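Local coordinates for protein mRNA export factor (Human herpesvirus 1, PDB 4YXP) that regulates viral gene expression, mediates nuclear export of intronless viral mRNAs and inhibits host splicing, here represented by its folded, zinc-binding C-terminal domain, an intertwined homodimer, at residues 46-50 with 88-92; 110-116 with 152-157; 121-126 with 140-146; 133-139 with 207-212; 195-199 with 212-216. The contacts are given in a common frame with arbitrary orientation. Residues are numbered along the deposited sequence.

Overall arrangement
Contacts 2, 3 and 5 are buried, whereas contacts 1 and 4 are partly exposed and lie farther from the centre of this helical domain, at about 22 and 19 Å against 7 to 15 Å. Contacts 2 and 3 both use helix 112-132, contact 3 nested in the chain loop closed by contact 2. Contacts 3, 4 and 5 adjoin one another, their centres about 11 Å apart, with Tyr212 shared by 4 and 5. The chemistry varies: one side-chain amide bond in contact 2, an indole-carboxylate bond in 3, backbone and tyrosine bonds in 4, arginine-to-carbonyl bonds in 5; contact 1 lacks a direct hydrogen bond between its segments and has a water as its polar link.

Contact 1 of 5, residues 46-50 with 88-92; sequences QPFPA and TFAGN
Residues 46-50 run as an extended loop, Phe48 and Pro49 both near phi -64°, psi 135°, and pass the C-terminal part of helix 75-91, burying 242 Å² with residues 88-92. Asn92, at phi -137°, psi 74°, is in the N-cap position of helix 93-109. Register is set by Phe48 opposite Asn92, CA to CA 6.8 Å. Asn92 (chi1 m) folds its amide back, ND2 donating to Thr88 O at 2.8 Å. Phe48 (chi1 m, chi2 -65°) reaches into the angle between the two consecutive helices, where Ala95 and Ala99 of helix 93-109 also meet it; the loop covers the junction of these helices, and His265 of the second subunit packs on the same ring. Phe48 CD1 lies 3.6 Å from Thr88 CG2 (Thr88 chi1 m) and 4.1 Å from Asn92 CB. Its CZ approaches Phe89 CD1 (Phe89 chi1 m, chi2 -21°) at 3.8 Å, the two rings oblique with planes at 52° and centroids 5.8 Å apart. Pro49 sets CD 3.3 Å from Asn92 OD1. Water 1 supplies the polar link, donating to Pro49 O at 2.6 Å and lying 2.8 Å from Thr88 OG1.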
# COMPACT_ATOMS: atom_id res chain seq x y z
N GLN B 46 -18.57 0.19 -24.23
CA GLN B 46 -19.71 0.26 -23.32
C GLN B 46 -19.43 1.17 -22.13
O GLN B 46 -19.32 0.71 -20.99
CB GLN B 46 -20.09 -1.13 -22.83
CG GLN B 46 -20.62 -2.05 -23.92
CD GLN B 46 -21.58 -3.10 -23.40
OE1 GLN B 46 -22.33 -2.85 -22.45
NE2 GLN B 46 -21.57 -4.27 -24.01
N PRO B 47 -19.30 2.48 -22.39
CA PRO B 47 -19.12 3.47 -21.33
C PRO B 47 -20.42 3.75 -20.58
O PRO B 47 -21.47 3.30 -21.03
CB PRO B 47 -18.65 4.71 -22.09
CG PRO B 47 -19.31 4.58 -23.42
CD PRO B 47 -19.36 3.11 -23.72
N PHE B 48 -20.35 4.47 -19.47
CA PHE B 48 -21.56 4.95 -18.81
C PHE B 48 -22.29 5.91 -19.76
O PHE B 48 -21.67 6.79 -20.34
CB PHE B 48 -21.24 5.69 -17.51
CG PHE B 48 -20.83 4.79 -16.37
CD1 PHE B 48 -21.72 3.89 -15.82
CD2 PHE B 48 -19.56 4.89 -15.82
CE1 PHE B 48 -21.35 3.08 -14.77
CE2 PHE B 48 -19.18 4.08 -14.76
CZ PHE B 48 -20.08 3.18 -14.24
N PRO B 49 -23.61 5.73 -19.92
CA PRO B 49 -24.37 6.80 -20.57
C PRO B 49 -24.32 8.07 -19.72
O PRO B 49 -24.48 7.97 -18.50
CB PRO B 49 -25.80 6.24 -20.65
CG PRO B 49 -25.65 4.76 -20.50
CD PRO B 49 -24.46 4.56 -19.61
N ALA B 50 -24.10 9.23 -20.33
CA ALA B 50 -23.87 10.45 -19.56
C ALA B 50 -24.75 11.62 -20.01
O ALA B 50 -24.51 12.76 -19.62
CB ALA B 50 -22.41 10.84 -19.65
N THR B 88 -27.12 5.60 -12.22
CA THR B 88 -26.24 5.31 -13.35
C THR B 88 -25.39 4.05 -13.08
O THR B 88 -25.25 3.19 -13.96
CB THR B 88 -25.32 6.52 -13.64
OG1 THR B 88 -26.12 7.62 -14.09
CG2 THR B 88 -24.27 6.19 -14.71
N PHE B 89 -24.84 3.94 -11.88
CA PHE B 89 -24.10 2.74 -11.49
C PHE B 89 -24.97 1.49 -11.61
O PHE B 89 -24.59 0.52 -12.26
CB PHE B 89 -23.61 2.84 -10.04
CG PHE B 89 -22.45 3.79 -9.84
CD1 PHE B 89 -21.63 4.17 -10.89
CD2 PHE B 89 -22.19 4.30 -8.57
CE1 PHE B 89 -20.57 5.03 -10.68
CE2 PHE B 89 -21.13 5.16 -8.36
CZ PHE B 89 -20.32 5.53 -9.41
N ALA B 90 -26.14 1.53 -10.98
CA ALA B 90 -27.00 0.35 -10.89
C ALA B 90 -27.56 -0.05 -12.24
O ALA B 90 -27.80 -1.23 -12.50
CB ALA B 90 -28.14 0.62 -9.91
N GLY B 91 -27.77 0.93 -13.11
CA GLY B 91 -28.41 0.68 -14.39
C GLY B 91 -27.48 0.17 -15.47
O GLY B 91 -27.94 -0.21 -16.55
N ASN B 92 -26.18 0.13 -15.18
CA ASN B 92 -25.18 -0.23 -16.18
C ASN B 92 -24.13 -1.17 -15.59
O ASN B 92 -23.00 -0.75 -15.32
CB ASN B 92 -24.52 1.03 -16.74
CG ASN B 92 -25.51 1.96 -17.41
OD1 ASN B 92 -25.84 1.79 -18.58
ND2 ASN B 92 -26.00 2.95 -16.67
O HOH W 1 -26.49 7.62 -16.85

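Contact 2 of 5, residues 110-116 with 152-157; sequences ENFIEAL and NLATRL
Helix 112-116 and helix 152-157 cross with N-to-C directions 139° apart (signed angle -139°), their axes 10.1 Å apart at closest; Ala115 faces Leu153, CA to CA 6.6 Å. Residues 110 and 111 precede the first helix in extended conformation.

Asn152 (chi1 t) donates a hydrogen bond from ND2 to Glu110 O at 3.0 Å and accepts from Arg156 NE at OD1, also 3.0 Å. The guanidinium of Arg156 (chi1 m, chi2 and chi3 t) lies with one face over the start of the helix: NH2 is 2.7 Å from Glu110 O, too poorly angled for a hydrogen bond, and NH1 3.6 Å from Phe112 N. Water 2 donates to Glu110 OE1 (3.1 Å) and accepts from Asn152 ND2 (3.2 Å); OE1 is also bonded to Ser118. A capping box closes the helix start, Glu114 N to Asn111 OD1 2.8 Å and Asn111 N to Glu114 OE1 3.0 Å.

On the apolar side, Phe112 (chi1 t) brings CE1 to 3.7 Å from Leu157 CD2 and 3.9 Å from Leu153 CD2, and the latter methyl also meets Ala115 CB at 3.7 Å and Leu116 CD2 at 3.9 Å.

Helix 230-241 packs on Phe112 and Leu116, and Phe193 of helix 188-204 on Leu153 and Leu157. With Thr155 bonded to Thr155 of the second subunit, this is an obliquely crossed, roughly antiparallel core helix pair at the dimer interface.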
# COMPACT_ATOMS: atom_id res chain seq x y z
N GLU B 110 -2.74 5.26 -4.54
CA GLU B 110 -2.87 6.67 -4.12
C GLU B 110 -1.89 7.04 -3.01
O GLU B 110 -1.51 6.18 -2.21
CB GLU B 110 -4.30 6.96 -3.65
CG GLU B 110 -5.29 7.16 -4.77
CD GLU B 110 -6.67 7.55 -4.28
OE1 GLU B 110 -7.12 7.01 -3.25
OE2 GLU B 110 -7.31 8.41 -4.93
N ASN B 111 -1.50 8.31 -2.95
CA ASN B 111 -0.64 8.78 -1.86
C ASN B 111 -1.49 8.99 -0.61
O ASN B 111 -2.71 8.81 -0.65
CB ASN B 111 0.12 10.06 -2.26
CG ASN B 111 -0.78 11.28 -2.43
OD1 ASN B 111 -1.85 11.38 -1.83
ND2 ASN B 111 -0.32 12.23 -3.24
N PHE B 112 -0.86 9.36 0.51
CA PHE B 112 -1.56 9.32 1.79
C PHE B 112 -2.76 10.27 1.84
O PHE B 112 -3.84 9.88 2.30
CB PHE B 112 -0.61 9.65 2.94
CG PHE B 112 -1.27 9.62 4.29
CD1 PHE B 112 -1.86 8.46 4.76
CD2 PHE B 112 -1.30 10.75 5.09
CE1 PHE B 112 -2.47 8.42 6.00
CE2 PHE B 112 -1.91 10.72 6.33
CZ PHE B 112 -2.50 9.56 6.79
N ILE B 113 -2.59 11.50 1.38
CA ILE B 113 -3.69 12.47 1.40
C ILE B 113 -4.81 12.01 0.48
O ILE B 113 -5.99 12.14 0.80
CB ILE B 113 -3.20 13.88 1.02
CG1 ILE B 113 -2.15 14.38 2.01
CG2 ILE B 113 -4.38 14.87 0.95
CD1 ILE B 113 -2.65 14.51 3.45
N GLU B 114 -4.44 11.46 -0.68
CA GLU B 114 -5.43 10.95 -1.61
C GLU B 114 -6.21 9.79 -0.99
O GLU B 114 -7.42 9.68 -1.17
CB GLU B 114 -4.76 10.51 -2.92
CG GLU B 114 -4.28 11.67 -3.78
CD GLU B 114 -3.42 11.22 -4.95
OE1 GLU B 114 -2.89 10.08 -4.92
OE2 GLU B 114 -3.28 12.01 -5.91
N ALA B 115 -5.51 8.93 -0.26
CA ALA B 115 -6.14 7.80 0.41
C ALA B 115 -7.17 8.27 1.44
O ALA B 115 -8.27 7.72 1.53
CB ALA B 115 -5.09 6.91 1.07
N LEU B 116 -6.81 9.29 2.21
CA LEU B 116 -7.72 9.86 3.20
C LEU B 116 -8.98 10.36 2.51
O LEU B 116 -10.10 10.13 2.98
CB LEU B 116 -7.06 10.99 3.97
CG LEU B 116 -5.88 10.62 4.88
CD1 LEU B 116 -5.28 11.86 5.51
CD2 LEU B 116 -6.31 9.64 5.96
N ASN B 152 -4.49 0.25 1.56
CA ASN B 152 -3.55 1.34 1.35
C ASN B 152 -3.26 2.09 2.65
O ASN B 152 -2.10 2.32 3.00
CB ASN B 152 -4.09 2.30 0.29
CG ASN B 152 -2.99 3.15 -0.34
OD1 ASN B 152 -1.80 2.82 -0.23
ND2 ASN B 152 -3.38 4.23 -1.00
N LEU B 153 -4.31 2.48 3.38
CA LEU B 153 -4.13 3.21 4.63
C LEU B 153 -3.41 2.35 5.67
O LEU B 153 -2.58 2.86 6.43
CB LEU B 153 -5.48 3.68 5.19
CG LEU B 153 -6.14 4.88 4.50
CD1 LEU B 153 -7.54 5.11 5.06
CD2 LEU B 153 -5.30 6.13 4.65
N ALA B 154 -3.73 1.07 5.70
CA ALA B 154 -3.08 0.16 6.64
C ALA B 154 -1.59 0.03 6.35
O ALA B 154 -0.77 0.02 7.27
CB ALA B 154 -3.74 -1.21 6.59
N THR B 155 -1.24 -0.07 5.07
CA THR B 155 0.16 -0.18 4.67
C THR B 155 0.93 1.06 5.13
O THR B 155 2.04 0.97 5.64
CB THR B 155 0.29 -0.36 3.14
OG1 THR B 155 -0.24 -1.63 2.76
CG2 THR B 155 1.75 -0.27 2.68
N ARG B 156 0.33 2.23 4.97
CA ARG B 156 1.03 3.48 5.25
C ARG B 156 1.09 3.80 6.75
O ARG B 156 2.08 4.36 7.22
CB ARG B 156 0.36 4.62 4.47
CG ARG B 156 0.63 4.53 2.97
CD ARG B 156 -0.32 5.38 2.11
NE ARG B 156 -0.12 5.07 0.69
CZ ARG B 156 0.75 5.69 -0.11
NH1 ARG B 156 1.52 6.67 0.35
NH2 ARG B 156 0.86 5.32 -1.38
N LEU B 157 0.07 3.41 7.51
CA LEU B 157 -0.03 3.81 8.91
C LEU B 157 0.37 2.74 9.93
O LEU B 157 0.42 3.03 11.13
CB LEU B 157 -1.46 4.26 9.22
CG LEU B 157 -1.94 5.57 8.57
CD1 LEU B 157 -3.42 5.77 8.83
CD2 LEU B 157 -1.15 6.76 9.07
O HOH W 2 -6.57 4.74 -1.27

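Contact 3 of 5, residues 121-126 with 140-146; sequences ETLAWC and DPIIGTT
Here helix 112-132 packs against the weakly bonded turn of helix at about 141-144, in the all-helical core of the domain; Thr122 and Ile142 face each other, CA to CA 6.0 Å. Asp140, at the N-cap, starts the turn: with chi1 t its OD1 accepts from Ile142 N (2.7 Å) and Ile143 N (3.1 Å).

Glu121 offers its carbonyl O 4.3 Å from Ile142 CG2, while its carboxylate is engaged in salt bridges with Arg103 and with Lys267 of the second subunit. Thr122 (chi1 m) sets CA 3.8 Å from Ile142 CG2 and CG2 3.7 Å from Thr146 OG1. Its OG1, bonded to Ser118 O, also accepts from water 3 at 2.8 Å; that water donates to Ile142 O at 2.6 Å and lies 2.9 Å from Thr145 OG1. Trp125 (chi1 t, chi2 -106°) lays its indole face over Ile142 (chi1 m, chi2 t), a CH-pi contact with Ile142 CD1 3.9 Å from the centroid of the Trp125 five-membered ring and 19° off its normal. At the indole edge, Trp125 NE1 donates to Asp140 OD2 at 2.9 Å, and Trp125 CD1 lies 3.9 Å from Ile143 CG1. Cys126 SG makes a longer approach to Ile143 CG1, 4.3 Å.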
# COMPACT_ATOMS: atom_id res chain seq x y z
N GLU B 121 -14.70 9.80 0.75
CA GLU B 121 -15.57 9.62 -0.40
C GLU B 121 -16.45 8.39 -0.19
O GLU B 121 -17.66 8.43 -0.43
CB GLU B 121 -14.75 9.47 -1.69
CG GLU B 121 -15.60 9.43 -2.97
CD GLU B 121 -14.77 9.12 -4.22
OE1 GLU B 121 -13.71 8.47 -4.10
OE2 GLU B 121 -15.19 9.53 -5.33
N THR B 122 -15.83 7.31 0.29
CA THR B 122 -16.53 6.06 0.53
C THR B 122 -17.60 6.22 1.61
O THR B 122 -18.75 5.84 1.41
CB THR B 122 -15.56 4.94 0.94
OG1 THR B 122 -14.54 4.80 -0.05
CG2 THR B 122 -16.28 3.61 1.11
N LEU B 123 -17.22 6.80 2.74
CA LEU B 123 -18.14 6.93 3.86
C LEU B 123 -19.21 7.99 3.62
O LEU B 123 -20.35 7.83 4.06
CB LEU B 123 -17.36 7.24 5.15
CG LEU B 123 -16.39 6.15 5.64
CD1 LEU B 123 -15.87 6.49 7.02
CD2 LEU B 123 -17.03 4.77 5.64
N ALA B 124 -18.87 9.07 2.93
CA ALA B 124 -19.87 10.09 2.61
C ALA B 124 -20.90 9.53 1.63
O ALA B 124 -22.09 9.84 1.71
CB ALA B 124 -19.21 11.34 2.05
N TRP B 125 -20.43 8.70 0.70
CA TRP B 125 -21.31 8.02 -0.24
C TRP B 125 -22.28 7.12 0.51
O TRP B 125 -23.49 7.12 0.24
CB TRP B 125 -20.49 7.20 -1.25
CG TRP B 125 -21.31 6.45 -2.27
CD1 TRP B 125 -21.53 5.10 -2.31
CD2 TRP B 125 -21.99 7.01 -3.40
NE1 TRP B 125 -22.32 4.79 -3.39
CE2 TRP B 125 -22.61 5.94 -4.08
CE3 TRP B 125 -22.15 8.30 -3.90
CZ2 TRP B 125 -23.38 6.13 -5.23
CZ3 TRP B 125 -22.91 8.49 -5.04
CH2 TRP B 125 -23.51 7.41 -5.69
N CYS B 126 -21.76 6.36 1.47
CA CYS B 126 -22.60 5.51 2.31
C CYS B 126 -23.61 6.35 3.09
O CYS B 126 -24.77 5.96 3.24
CB CYS B 126 -21.75 4.69 3.28
SG CYS B 126 -20.86 3.33 2.49
N ASP B 140 -21.62 -1.76 -6.52
CA ASP B 140 -21.40 -0.32 -6.58
C ASP B 140 -19.89 -0.05 -6.63
O ASP B 140 -19.16 -0.56 -5.79
CB ASP B 140 -22.07 0.31 -5.36
CG ASP B 140 -21.85 1.80 -5.25
OD1 ASP B 140 -20.69 2.25 -5.31
OD2 ASP B 140 -22.86 2.52 -5.06
N PRO B 141 -19.40 0.73 -7.62
CA PRO B 141 -17.95 0.91 -7.72
C PRO B 141 -17.28 1.52 -6.48
O PRO B 141 -16.14 1.18 -6.18
CB PRO B 141 -17.79 1.86 -8.91
CG PRO B 141 -19.00 1.61 -9.75
CD PRO B 141 -20.10 1.32 -8.78
N ILE B 142 -17.99 2.40 -5.77
CA ILE B 142 -17.42 3.07 -4.61
C ILE B 142 -17.41 2.11 -3.42
O ILE B 142 -16.37 1.93 -2.77
CB ILE B 142 -18.19 4.37 -4.29
CG1 ILE B 142 -17.99 5.37 -5.43
CG2 ILE B 142 -17.73 4.97 -2.96
CD1 ILE B 142 -18.80 6.66 -5.28
N ILE B 143 -18.55 1.49 -3.14
CA ILE B 143 -18.63 0.54 -2.04
C ILE B 143 -17.74 -0.67 -2.33
O ILE B 143 -17.07 -1.19 -1.42
CB ILE B 143 -20.09 0.12 -1.79
CG1 ILE B 143 -20.90 1.33 -1.32
CG2 ILE B 143 -20.17 -1.01 -0.76
CD1 ILE B 143 -22.38 1.08 -1.15
N GLY B 144 -17.71 -1.10 -3.59
CA GLY B 144 -16.98 -2.29 -3.97
C GLY B 144 -15.46 -2.24 -3.80
O GLY B 144 -14.80 -3.28 -3.77
N THR B 145 -14.90 -1.03 -3.70
CA THR B 145 -13.45 -0.89 -3.58
C THR B 145 -13.02 -0.47 -2.18
O THR B 145 -11.91 0.05 -1.99
CB THR B 145 -12.89 0.13 -4.60
OG1 THR B 145 -13.58 1.38 -4.47
CG2 THR B 145 -13.05 -0.40 -6.03
N THR B 146 -13.88 -0.69 -1.19
CA THR B 146 -13.55 -0.35 0.19
C THR B 146 -12.24 -1.01 0.63
O THR B 146 -11.41 -0.39 1.29
CB THR B 146 -14.69 -0.77 1.15
OG1 THR B 146 -15.87 -0.03 0.84
CG2 THR B 146 -14.31 -0.50 2.61
O HOH W 3 -14.09 3.08 -2.15

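Contact 4 of 5, residues 133-139 with 207-212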
# COMPACT_ATOMS: atom_id res chain seq x y z
N ASN B 133 -32.28 6.25 2.08
CA ASN B 133 -32.80 4.90 2.30
C ASN B 133 -32.52 4.01 1.08
O ASN B 133 -33.32 3.13 0.75
CB ASN B 133 -34.30 4.94 2.59
CG ASN B 133 -34.76 3.79 3.47
OD1 ASN B 133 -34.02 3.34 4.34
ND2 ASN B 133 -35.98 3.32 3.25
N LEU B 134 -31.40 4.26 0.43
CA LEU B 134 -30.99 3.45 -0.71
C LEU B 134 -30.15 2.26 -0.26
O LEU B 134 -29.33 2.39 0.66
CB LEU B 134 -30.19 4.30 -1.71
CG LEU B 134 -30.98 5.38 -2.44
CD1 LEU B 134 -30.03 6.32 -3.16
CD2 LEU B 134 -31.96 4.75 -3.42
N PRO B 135 -30.35 1.09 -0.89
CA PRO B 135 -29.52 -0.09 -0.58
C PRO B 135 -28.03 0.11 -0.82
O PRO B 135 -27.65 0.74 -1.81
CB PRO B 135 -30.07 -1.15 -1.55
CG PRO B 135 -31.46 -0.74 -1.82
CD PRO B 135 -31.44 0.75 -1.81
N LEU B 136 -27.20 -0.41 0.08
CA LEU B 136 -25.75 -0.46 -0.11
C LEU B 136 -25.38 -1.73 -0.87
O LEU B 136 -25.52 -2.84 -0.34
CB LEU B 136 -25.02 -0.42 1.24
CG LEU B 136 -25.33 0.76 2.17
CD1 LEU B 136 -24.69 0.55 3.53
CD2 LEU B 136 -24.87 2.06 1.55
N ARG B 137 -24.91 -1.57 -2.10
CA ARG B 137 -24.66 -2.72 -2.98
C ARG B 137 -23.16 -2.97 -3.19
O ARG B 137 -22.41 -2.04 -3.48
CB ARG B 137 -25.33 -2.49 -4.34
CG ARG B 137 -26.77 -1.97 -4.24
CD ARG B 137 -27.33 -1.58 -5.60
NE ARG B 137 -26.37 -0.81 -6.39
CZ ARG B 137 -25.79 -1.22 -7.52
NH1 ARG B 137 -26.08 -2.41 -8.05
NH2 ARG B 137 -24.93 -0.43 -8.14
N PRO B 138 -22.71 -4.23 -3.05
CA PRO B 138 -21.29 -4.53 -3.27
C PRO B 138 -20.80 -4.25 -4.69
O PRO B 138 -19.60 -4.05 -4.88
CB PRO B 138 -21.19 -6.03 -2.96
CG PRO B 138 -22.34 -6.31 -2.09
CD PRO B 138 -23.44 -5.41 -2.55
N GLN B 139 -21.70 -4.26 -5.67
CA GLN B 139 -21.34 -4.09 -7.08
C GLN B 139 -21.15 -2.62 -7.42
O GLN B 139 -20.61 -2.27 -8.47
CB GLN B 139 -22.41 -4.71 -7.99
CG GLN B 139 -22.77 -6.15 -7.66
CD GLN B 139 -23.70 -6.28 -6.46
OE1 GLN B 139 -24.34 -5.31 -6.05
NE2 GLN B 139 -23.76 -7.47 -5.88
N VAL B 207 -22.90 -10.35 -0.38
CA VAL B 207 -24.28 -10.20 0.06
C VAL B 207 -25.08 -9.43 -0.99
O VAL B 207 -24.52 -8.63 -1.75
CB VAL B 207 -24.36 -9.49 1.43
CG1 VAL B 207 -23.64 -10.30 2.49
CG2 VAL B 207 -23.78 -8.07 1.35
N ALA B 208 -26.38 -9.67 -1.02
CA ALA B 208 -27.27 -8.94 -1.92
C ALA B 208 -27.13 -7.45 -1.67
O ALA B 208 -26.73 -6.69 -2.56
CB ALA B 208 -28.71 -9.39 -1.72
N GLU B 209 -27.47 -7.02 -0.46
CA GLU B 209 -27.21 -5.65 -0.04
C GLU B 209 -26.65 -5.66 1.38
O GLU B 209 -26.86 -6.60 2.14
CB GLU B 209 -28.48 -4.80 -0.12
CG GLU B 209 -29.65 -5.28 0.72
CD GLU B 209 -30.88 -4.41 0.54
OE1 GLU B 209 -31.66 -4.66 -0.41
OE2 GLU B 209 -31.07 -3.46 1.34
N ILE B 210 -25.93 -4.60 1.71
CA ILE B 210 -25.20 -4.52 2.97
C ILE B 210 -26.04 -3.82 4.03
O ILE B 210 -26.44 -2.67 3.87
CB ILE B 210 -23.85 -3.81 2.76
CG1 ILE B 210 -22.98 -4.59 1.78
CG2 ILE B 210 -23.12 -3.64 4.09
CD1 ILE B 210 -21.89 -3.77 1.14
N ASP B 211 -26.30 -4.54 5.12
CA ASP B 211 -27.04 -4.00 6.26
C ASP B 211 -26.44 -2.68 6.74
O ASP B 211 -25.22 -2.57 6.87
CB ASP B 211 -27.04 -5.02 7.40
CG ASP B 211 -28.13 -4.75 8.42
OD1 ASP B 211 -28.48 -3.57 8.64
OD2 ASP B 211 -28.63 -5.74 9.01
N TYR B 212 -27.28 -1.69 7.01
CA TYR B 212 -26.81 -0.41 7.53
C TYR B 212 -26.06 -0.59 8.85
O TYR B 212 -25.21 0.23 9.20
CB TYR B 212 -27.98 0.57 7.75
CG TYR B 212 -28.60 1.16 6.49
CD1 TYR B 212 -28.15 0.81 5.22
CD2 TYR B 212 -29.64 2.08 6.59
CE1 TYR B 212 -28.73 1.37 4.08
CE2 TYR B 212 -30.22 2.63 5.46
CZ TYR B 212 -29.76 2.28 4.21
OH TYR B 212 -30.34 2.84 3.10
O HOH W 4 -28.48 -1.54 2.29
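Two irregular loop segments, extended around Leu136 and Ile210, come closest there, CA to CA 5.1 Å, tying the loop after helix 112-132 to the loop after helix 188-204. Leu136 O accepts from Ile210 N at 2.7 Å (162°), and Glu209 CA lies 3.3 Å from the same oxygen as a CA-H...O contact. In the other direction the link runs through water 4, which accepts from Leu136 N (2.8 Å) and donates to Ile210 O (2.8 Å), with a weak bond to Glu209 OE2 at 3.4 Å. Leu134 O receives the hydroxyl of Tyr212, OH to O 2.7 Å, just beyond the Schellman motif in which Asn133 (phi 64°) ends helix 112-132. Pro135 and Pro138 have no backbone N-H; their carbonyls accept from Tyr86 and Lys100 respectively. Asp211 O accepts from Thr214 OG1 and Asp211 OD1 from Ala213 N.

Leu136 CB meets Ile210 CB and Leu136 CD1 meets Tyr212 CD1, both at 3.9 Å, and Pro138 CG lies 4.1 Å from Ile210 CD1. Leu136 and Ile210 rest on Ile143 of helix 141-144; Leu136 also touches Cys129 of helix 112-132, Ile210 touches Leu199 and Val203 of helix 188-204, and Arg137 touches Tyr86, Phe89 and Ala90 of helix 75-91.

Contact 5 of 5, residues 195-199 with 212-216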
# COMPACT_ATOMS: atom_id res chain seq x y z
N ILE B 195 -14.67 0.27 10.67
CA ILE B 195 -15.79 0.47 9.75
C ILE B 195 -15.42 -0.00 8.35
O ILE B 195 -16.19 -0.74 7.72
CB ILE B 195 -16.25 1.94 9.75
CG1 ILE B 195 -16.82 2.32 11.12
CG2 ILE B 195 -17.30 2.18 8.66
CD1 ILE B 195 -18.02 1.49 11.57
N LEU B 196 -14.26 0.41 7.85
CA LEU B 196 -13.83 -0.02 6.53
C LEU B 196 -13.67 -1.54 6.47
O LEU B 196 -14.01 -2.16 5.46
CB LEU B 196 -12.52 0.66 6.13
CG LEU B 196 -12.54 2.17 5.87
CD1 LEU B 196 -11.18 2.63 5.38
CD2 LEU B 196 -13.63 2.56 4.88
N ALA B 197 -13.16 -2.14 7.54
CA ALA B 197 -12.98 -3.59 7.57
C ALA B 197 -14.32 -4.31 7.54
O ALA B 197 -14.48 -5.32 6.86
CB ALA B 197 -12.19 -4.01 8.80
N ARG B 198 -15.29 -3.78 8.28
CA ARG B 198 -16.63 -4.37 8.31
C ARG B 198 -17.26 -4.27 6.93
O ARG B 198 -17.80 -5.25 6.42
CB ARG B 198 -17.51 -3.67 9.35
CG ARG B 198 -17.19 -4.06 10.78
CD ARG B 198 -17.88 -3.14 11.79
NE ARG B 198 -19.34 -3.21 11.73
CZ ARG B 198 -20.09 -4.06 12.43
NH1 ARG B 198 -19.53 -4.95 13.24
NH2 ARG B 198 -21.41 -4.04 12.32
N LEU B 199 -17.20 -3.09 6.32
CA LEU B 199 -17.78 -2.88 5.01
C LEU B 199 -17.10 -3.77 3.97
O LEU B 199 -17.77 -4.42 3.17
CB LEU B 199 -17.69 -1.40 4.61
CG LEU B 199 -18.39 -0.97 3.32
CD1 LEU B 199 -19.88 -1.31 3.37
CD2 LEU B 199 -18.20 0.51 3.08
N TYR B 212 -27.28 -1.69 7.01
CA TYR B 212 -26.81 -0.41 7.53
C TYR B 212 -26.06 -0.59 8.85
O TYR B 212 -25.21 0.23 9.20
CB TYR B 212 -27.98 0.57 7.75
CG TYR B 212 -28.60 1.16 6.49
CD1 TYR B 212 -28.15 0.81 5.22
CD2 TYR B 212 -29.64 2.08 6.59
CE1 TYR B 212 -28.73 1.37 4.08
CE2 TYR B 212 -30.22 2.63 5.46
CZ TYR B 212 -29.76 2.28 4.21
OH TYR B 212 -30.34 2.84 3.10
N ALA B 213 -26.37 -1.66 9.57
CA ALA B 213 -25.71 -1.95 10.85
C ALA B 213 -24.21 -2.16 10.65
O ALA B 213 -23.42 -1.98 11.58
CB ALA B 213 -26.34 -3.17 11.50
N THR B 214 -23.83 -2.54 9.44
CA THR B 214 -22.42 -2.69 9.09
C THR B 214 -21.66 -1.40 9.36
O THR B 214 -20.50 -1.43 9.79
CB THR B 214 -22.25 -3.08 7.60
OG1 THR B 214 -23.01 -4.26 7.32
CG2 THR B 214 -20.79 -3.32 7.26
N LEU B 215 -22.31 -0.26 9.12
CA LEU B 215 -21.70 1.05 9.33
C LEU B 215 -22.05 1.63 10.70
O LEU B 215 -21.81 2.81 10.95
CB LEU B 215 -22.15 2.03 8.23
CG LEU B 215 -21.64 1.84 6.79
CD1 LEU B 215 -20.12 1.66 6.75
CD2 LEU B 215 -22.34 0.69 6.10
N GLY B 216 -22.63 0.81 11.57
CA GLY B 216 -22.97 1.26 12.91
C GLY B 216 -24.26 2.05 12.99
O GLY B 216 -24.48 2.79 13.95
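A buried helix-to-loop contact joins helix 188-204 to the 3-10 turn in the loop that follows it, within the sequence span of the CHC2-type zinc finger but away from the metal site. Arg198 provides the polar part: NE donates to Thr214 O (2.9 Å, 171°) and NH2 to Ala213 O (3.0 Å, 143°), so that the edge of one guanidinium reads two successive carbonyls. Its NH1 turns to Arg180 O instead. The turn at 212-214 fits the 3-10 pattern, with Leu215 N bonded to Tyr212 O and Gly216 N to Ala213 O, each at 2.9 Å; Gly216 has positive phi (80°), a conformation that favours glycine. The loop leaving helix 188-204 folds back on the helix in this turn. Thr214 CG2 rests 3.9 Å from Arg198 CB and 3.7 Å from Leu199 N, while its hydroxyl bonds to Asp211 O. Leu215 closes the apolar side, CD1 3.4 Å from Ile195 CG2 and CD2 4.2 Å from Leu199 CD1, with Leu136 against its side chain.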